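Local coordinates for DUF269-containing protein (Cyanothece sp. ATCC 51142, PDB 3NJ2), which is of unknown function but belongs to the DUF269 family and is associated with nitrogen fixation in a cyanobacterium, at residues L30-P35 against W56-V61; Q42-Y47 against I89-R94. All coordinates share one frame; numbering follows the deposited sequence.

Contact 1 of 2, residues L30-P35 against W56-V61; sequences LVEQSP and WTDELV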
loop_
_atom_site.group_PDB
_atom_site.type_symbol
_atom_site.label_atom_id
_atom_site.label_comp_id
_atom_site.label_asym_id
_atom_site.label_seq_id
_atom_site.Cartn_x
_atom_site.Cartn_y
_atom_site.Cartn_z
ATOM N N LEU B 30 -21.511 11.418 -21.458
ATOM C CA LEU B 30 -21.180 10.604 -20.262
ATOM C C LEU B 30 -19.938 11.156 -19.603
ATOM O O LEU B 30 -19.867 11.292 -18.378
ATOM C CB LEU B 30 -21.054 9.093 -20.701
ATOM C CG LEU B 30 -20.744 8.183 -19.527
ATOM C CD1 LEU B 30 -21.845 8.204 -18.448
ATOM C CD2 LEU B 30 -20.573 6.794 -20.125
ATOM N N VAL B 31 -18.919 11.505 -20.401
ATOM C CA VAL B 31 -17.658 11.927 -19.805
ATOM C C VAL B 31 -17.847 13.245 -19.087
ATOM O O VAL B 31 -17.305 13.456 -18.049
ATOM C CB VAL B 31 -16.527 12.031 -20.877
ATOM C CG1 VAL B 31 -15.313 12.747 -20.311
ATOM C CG2 VAL B 31 -16.173 10.587 -21.321
ATOM N N GLU B 32 -18.652 14.128 -19.681
ATOM C CA GLU B 32 -18.764 15.485 -19.110
ATOM C C GLU B 32 -19.802 15.550 -17.943
ATOM O O GLU B 32 -19.701 16.470 -17.109
ATOM C CB GLU B 32 -19.226 16.480 -20.218
ATOM C CG GLU B 32 -18.264 16.610 -21.385
ATOM C CD GLU B 32 -16.961 17.265 -21.016
ATOM O OE1 GLU B 32 -16.921 18.040 -20.033
ATOM O OE2 GLU B 32 -15.952 16.978 -21.729
ATOM N N GLN B 33 -20.766 14.634 -17.930
ATOM C CA GLN B 33 -21.839 14.597 -16.909
ATOM C C GLN B 33 -21.494 13.731 -15.671
ATOM O O GLN B 33 -21.814 14.055 -14.553
ATOM C CB GLN B 33 -23.117 14.033 -17.479
ATOM C CG GLN B 33 -23.944 15.007 -18.390
ATOM C CD GLN B 33 -25.336 14.430 -18.621
ATOM O OE1 GLN B 33 -25.477 13.363 -19.155
ATOM N NE2 GLN B 33 -26.351 15.122 -18.150
ATOM N N SER B 34 -20.874 12.587 -15.920
ATOM C CA SER B 34 -20.596 11.723 -14.783
ATOM C C SER B 34 -19.726 12.283 -13.695
ATOM O O SER B 34 -18.638 12.711 -13.969
ATOM C CB SER B 34 -19.930 10.445 -15.311
ATOM O OG SER B 34 -19.390 9.694 -14.204
ATOM N N PRO B 35 -20.167 12.292 -12.410
ATOM C CA PRO B 35 -19.261 12.838 -11.376
ATOM C C PRO B 35 -17.981 11.974 -11.265
ATOM O O PRO B 35 -16.959 12.508 -10.998
ATOM C CB PRO B 35 -20.106 12.769 -10.097
ATOM C CG PRO B 35 -21.493 12.977 -10.636
ATOM C CD PRO B 35 -21.575 12.168 -11.923
ATOM N N TRP B 56 -6.069 19.240 -24.761
ATOM C CA TRP B 56 -6.966 18.179 -25.246
ATOM C C TRP B 56 -8.244 18.046 -24.418
ATOM O O TRP B 56 -8.237 18.424 -23.254
ATOM C CB TRP B 56 -6.290 16.771 -25.249
ATOM C CG TRP B 56 -4.938 16.765 -26.024
ATOM C CD1 TRP B 56 -3.648 16.633 -25.514
ATOM C CD2 TRP B 56 -4.783 16.923 -27.436
ATOM N NE1 TRP B 56 -2.724 16.718 -26.551
ATOM C CE2 TRP B 56 -3.416 16.859 -27.718
ATOM C CE3 TRP B 56 -5.704 17.043 -28.505
ATOM C CZ2 TRP B 56 -2.903 16.977 -29.038
ATOM C CZ3 TRP B 56 -5.215 17.187 -29.785
ATOM C CH2 TRP B 56 -3.819 17.084 -30.041
ATOM N N THR B 57 -9.292 17.536 -25.067
ATOM C CA THR B 57 -10.538 17.300 -24.364
ATOM C C THR B 57 -10.473 16.297 -23.257
ATOM O O THR B 57 -9.606 15.394 -23.276
ATOM C CB THR B 57 -11.680 16.891 -25.283
ATOM O OG1 THR B 57 -11.439 15.694 -25.951
ATOM C CG2 THR B 57 -11.844 17.912 -26.383
ATOM N N ASP B 58 -11.466 16.381 -22.390
ATOM C CA ASP B 58 -11.620 15.328 -21.369
ATOM C C ASP B 58 -11.688 13.943 -21.966
ATOM O O ASP B 58 -11.165 13.045 -21.357
ATOM C CB ASP B 58 -12.855 15.603 -20.488
ATOM C CG ASP B 58 -12.765 16.901 -19.690
ATOM O OD1 ASP B 58 -11.710 17.606 -19.502
ATOM O OD2 ASP B 58 -13.865 17.195 -19.098
ATOM N N GLU B 59 -12.376 13.767 -23.078
ATOM C CA GLU B 59 -12.601 12.452 -23.674
ATOM C C GLU B 59 -11.251 11.877 -24.056
ATOM O O GLU B 59 -10.955 10.650 -23.885
ATOM C CB GLU B 59 -13.483 12.656 -24.943
ATOM C CG GLU B 59 -14.917 12.961 -24.537
ATOM C CD GLU B 59 -15.243 14.430 -24.085
ATOM O OE1 GLU B 59 -14.512 15.397 -24.347
ATOM O OE2 GLU B 59 -16.319 14.634 -23.466
ATOM N N LEU B 60 -10.394 12.702 -24.633
ATOM C CA LEU B 60 -9.094 12.201 -25.054
ATOM C C LEU B 60 -8.228 11.813 -23.855
ATOM O O LEU B 60 -7.444 10.789 -23.878
ATOM C CB LEU B 60 -8.362 13.257 -25.875
ATOM C CG LEU B 60 -7.204 12.748 -26.685
ATOM C CD1 LEU B 60 -7.462 11.433 -27.502
ATOM C CD2 LEU B 60 -6.648 13.910 -27.623
ATOM N N VAL B 61 -8.326 12.600 -22.801
ATOM C CA VAL B 61 -7.557 12.398 -21.584
ATOM C C VAL B 61 -7.847 11.046 -20.916
ATOM O O VAL B 61 -6.860 10.367 -20.474
ATOM C CB VAL B 61 -7.650 13.644 -20.656
ATOM C CG1 VAL B 61 -7.090 13.314 -19.255
ATOM C CG2 VAL B 61 -6.873 14.815 -21.325
HETATM O O HOH W 1 -13.321 18.606 -22.637
#

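Contact 2 of 2, residues Q42-Y47 against I89-R94; sequences QQIRAY and ILCYFR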
loop_
_atom_site.group_PDB
_atom_site.type_symbol
_atom_site.label_atom_id
_atom_site.label_comp_id
_atom_site.label_asym_id
_atom_site.label_seq_id
_atom_site.Cartn_x
_atom_site.Cartn_y
_atom_site.Cartn_z
ATOM N N GLN B 42 -10.158 15.038 -13.618
ATOM C CA GLN B 42 -9.455 15.959 -12.670
ATOM C C GLN B 42 -8.126 15.382 -12.156
ATOM O O GLN B 42 -7.074 16.038 -12.122
ATOM C CB GLN B 42 -10.354 16.333 -11.535
ATOM C CG GLN B 42 -9.714 17.264 -10.499
ATOM C CD GLN B 42 -10.622 17.454 -9.256
ATOM O OE1 GLN B 42 -11.630 16.723 -9.055
ATOM N NE2 GLN B 42 -10.240 18.398 -8.397
ATOM N N GLN B 43 -8.143 14.108 -11.737
ATOM C CA GLN B 43 -6.933 13.522 -11.232
ATOM C C GLN B 43 -5.875 13.370 -12.321
ATOM O O GLN B 43 -4.757 13.672 -12.108
ATOM C CB GLN B 43 -7.226 12.147 -10.528
ATOM C CG GLN B 43 -8.168 12.338 -9.311
ATOM C CD GLN B 43 -7.453 13.016 -8.119
ATOM O OE1 GLN B 43 -6.274 12.795 -7.897
ATOM N NE2 GLN B 43 -8.174 13.813 -7.378
ATOM N N ILE B 44 -6.260 12.921 -13.497
ATOM C CA ILE B 44 -5.305 12.696 -14.616
ATOM C C ILE B 44 -4.588 14.052 -14.900
ATOM O O ILE B 44 -3.354 14.109 -15.079
ATOM C CB ILE B 44 -5.965 12.107 -15.920
ATOM C CG1 ILE B 44 -6.440 10.658 -15.713
ATOM C CG2 ILE B 44 -4.916 12.103 -17.036
ATOM C CD1 ILE B 44 -5.250 9.644 -15.545
ATOM N N ARG B 45 -5.381 15.133 -14.929
ATOM C CA ARG B 45 -4.806 16.467 -15.234
ATOM C C ARG B 45 -3.920 16.994 -14.148
ATOM O O ARG B 45 -2.986 17.798 -14.376
ATOM C CB ARG B 45 -5.923 17.473 -15.531
ATOM C CG ARG B 45 -6.742 17.084 -16.844
ATOM C CD ARG B 45 -7.715 18.209 -17.230
ATOM N NE ARG B 45 -8.613 18.035 -18.393
ATOM C CZ ARG B 45 -8.222 18.105 -19.669
ATOM N NH1 ARG B 45 -6.964 18.429 -19.937
ATOM N NH2 ARG B 45 -9.092 17.827 -20.600
ATOM N N ALA B 46 -4.203 16.576 -12.924
ATOM C CA ALA B 46 -3.451 17.054 -11.768
ATOM C C ALA B 46 -2.066 16.392 -11.709
ATOM O O ALA B 46 -1.182 16.899 -11.032
ATOM C CB ALA B 46 -4.276 16.737 -10.493
ATOM N N TYR B 47 -1.892 15.262 -12.400
ATOM C CA TYR B 47 -0.657 14.488 -12.333
ATOM C C TYR B 47 0.044 14.424 -13.672
ATOM O O TYR B 47 0.372 13.353 -14.219
ATOM C CB TYR B 47 -0.891 13.107 -11.663
ATOM C CG TYR B 47 -1.260 13.244 -10.187
ATOM C CD1 TYR B 47 -0.274 13.383 -9.192
ATOM C CD2 TYR B 47 -2.597 13.214 -9.775
ATOM C CE1 TYR B 47 -0.611 13.484 -7.862
ATOM C CE2 TYR B 47 -2.971 13.349 -8.441
ATOM C CZ TYR B 47 -1.959 13.491 -7.465
ATOM O OH TYR B 47 -2.342 13.631 -6.152
ATOM N N ILE B 89 -3.684 3.614 -12.823
ATOM C CA ILE B 89 -4.383 2.927 -11.755
ATOM C C ILE B 89 -4.365 3.825 -10.512
ATOM O O ILE B 89 -5.447 3.877 -9.851
ATOM C CB ILE B 89 -3.599 1.656 -11.381
ATOM C CG1 ILE B 89 -3.495 0.764 -12.568
ATOM C CG2 ILE B 89 -4.299 0.899 -10.176
ATOM C CD1 ILE B 89 -2.606 -0.476 -12.371
ATOM N N LEU B 90 -3.287 4.568 -10.172
ATOM C CA LEU B 90 -3.302 5.485 -9.019
ATOM C C LEU B 90 -4.376 6.555 -9.205
ATOM O O LEU B 90 -5.166 6.787 -8.272
ATOM C CB LEU B 90 -1.914 6.087 -8.883
ATOM C CG LEU B 90 -1.399 6.651 -7.587
ATOM C CD1 LEU B 90 -1.746 5.755 -6.392
ATOM C CD2 LEU B 90 0.121 6.684 -7.787
ATOM N N CYS B 91 -4.523 7.061 -10.427
ATOM C CA CYS B 91 -5.508 8.113 -10.648
ATOM C C CYS B 91 -6.935 7.648 -10.544
ATOM O O CYS B 91 -7.800 8.369 -9.977
ATOM C CB CYS B 91 -5.298 8.801 -11.996
ATOM S SG CYS B 91 -3.825 9.958 -11.958
ATOM N N TYR B 92 -7.197 6.407 -10.966
ATOM C CA TYR B 92 -8.489 5.744 -10.775
ATOM C C TYR B 92 -8.843 5.668 -9.321
ATOM O O TYR B 92 -9.953 6.139 -8.886
ATOM C CB TYR B 92 -8.422 4.340 -11.419
ATOM C CG TYR B 92 -9.666 3.519 -11.314
ATOM C CD1 TYR B 92 -10.784 3.762 -12.162
ATOM C CD2 TYR B 92 -9.738 2.465 -10.425
ATOM C CE1 TYR B 92 -11.948 2.964 -12.108
ATOM C CE2 TYR B 92 -10.847 1.662 -10.410
ATOM C CZ TYR B 92 -11.948 1.934 -11.244
ATOM O OH TYR B 92 -13.060 1.151 -11.146
ATOM N N PHE B 93 -7.919 5.182 -8.498
ATOM C CA PHE B 93 -8.221 5.083 -7.062
ATOM C C PHE B 93 -8.284 6.429 -6.361
ATOM O O PHE B 93 -9.038 6.565 -5.398
ATOM C CB PHE B 93 -7.389 3.983 -6.371
ATOM C CG PHE B 93 -7.817 2.598 -6.838
ATOM C CD1 PHE B 93 -8.965 2.039 -6.278
ATOM C CD2 PHE B 93 -7.062 1.854 -7.814
ATOM C CE1 PHE B 93 -9.373 0.869 -6.756
ATOM C CE2 PHE B 93 -7.524 0.649 -8.309
ATOM C CZ PHE B 93 -8.692 0.153 -7.758
ATOM N N ARG B 94 -7.452 7.388 -6.828
ATOM C CA ARG B 94 -7.559 8.767 -6.263
ATOM C C ARG B 94 -8.872 9.402 -6.632
ATOM O O ARG B 94 -9.404 10.261 -5.826
ATOM C CB ARG B 94 -6.456 9.639 -6.844
ATOM C CG ARG B 94 -5.054 9.317 -6.162
ATOM C CD ARG B 94 -3.960 9.934 -7.076
ATOM N NE ARG B 94 -2.662 9.786 -6.418
ATOM C CZ ARG B 94 -1.479 9.855 -7.040
ATOM N NH1 ARG B 94 -1.396 10.030 -8.370
ATOM N NH2 ARG B 94 -0.383 9.669 -6.330
#

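Contact 1 of 2, residues L30-P35 against W56-V61
Val31 lays its isopropyl group over the first turn of helix 58-62, with CG1 3.8 Å from Asp58 CB. Its CB also meets the carboxylate of Glu59, lying 3.7 Å from Glu59 OE2. With CG1 anti to the backbone N (chi1 168°), this methyl is the branch that reaches both acidic residues, while CG2 only grazes Glu59 CG.

Beside Val31 three carboxylates converge. Glu32 bends at its second torsion, which brings its end back toward the other helix and places OE2 2.9 Å from Glu59 OE2. Both are acceptors and no hydrogen bond joins them; so close an approach is likely to be eased by partial protonation or by nearby donors. Glu32 OE1 lies 3.3 Å from Asp58 OD2, the two carboxylate planes being 18° apart, whereas the Glu32 and Glu59 planes are turned 43° from each other.

Nearby donors probably offset part of the crowded negative charge. Asp58 forms a salt bridge through OD1 with Arg45, and its OD2 accepts from Gln38. A water donates a hydrogen bond to Glu32 OE2 (3.2 Å) and accepts one from Asp58 N (2.9 Å), linking the acidic side chain to the start of the helix. Were Glu59 shortened to an alanine, the loss of its CG and carboxylate would probably open a gap beside Val31 CB and CG1.

Carboxylates gathered at this end are consistent with attraction to the helix dipole. The motif is an N-capped helix start, with Thr57 as the N-cap, its OG1 receiving a weak bond from Leu60 N, and Asp58 and Glu59 in the first turn of helix 58-62, meeting the C-terminal turn of helix 24-33.

Contact 2 of 2, residues Q42-Y47 against I89-R94
The last turn of helix 35-46 passes helix 83-104 with the local axes 9.0 Å apart at closest and their N-to-C directions 132° apart, and the backbones come nearest at Gln43 and Cys91. Tyr47 presents one ring face to Arg94. The guanidinium lies flat on the ring, planes 15° apart, with Arg94 CZ 3.9 Å from the centroid of the Tyr47 ring: a stacked cation-pi pair. NH1 stands over the ring centre, and the arginine's side chain, extended from CG to NE, carries the group out to it. On the opposite face of the guanidinium sits Leu90 CG, so the flat group lies between the two, which probably limits its tilt.

Gln43 crosses Arg94 at about a right angle, its OE1 3.3 Å from Arg94 CB and also at the edge of the Tyr47 ring, in its plane. Deeper in, Ile44 CD1 packs 3.6 Å from Cys91 CB. The sulfur of Cys91 approaches the Tyr47 ring obliquely, 5.1 Å from the centroid.

Around this crossing, Tyr65 touches both Ile44 and Cys91, and Leu87, one turn back from Cys91, touches Tyr47 and Arg94. Helix 83-104 turns other residues to the rest of the fold: Tyr92 packs on helix 147-167, while Ile89 and Phe93 rest on strand 109-114, where Leu90 also reaches Val112.

In the fold
From the N terminus, helix 24-33 ends in segment 30-35, which opens contact 1, and the chain then runs directly into helix 35-46, which ends in the first half of contact 2. The loop beyond it leads to helix 58-62, where contact 1 closes. Only after this does helix 83-104 arrive to complete contact 2, so the two closures cross, their segments alternating. Their centres are about 13 Å apart, and Arg45 bridges them: from segment 42-47 it forms a salt bridge with Asp58 and probably a hydrogen bond to the carbonyl of Trp56. Val61 packing on Ile44 adds an apolar link. Together they tie the N-terminal helices to helix 83-104, which packs on strand 109-114 of the antiparallel sheet.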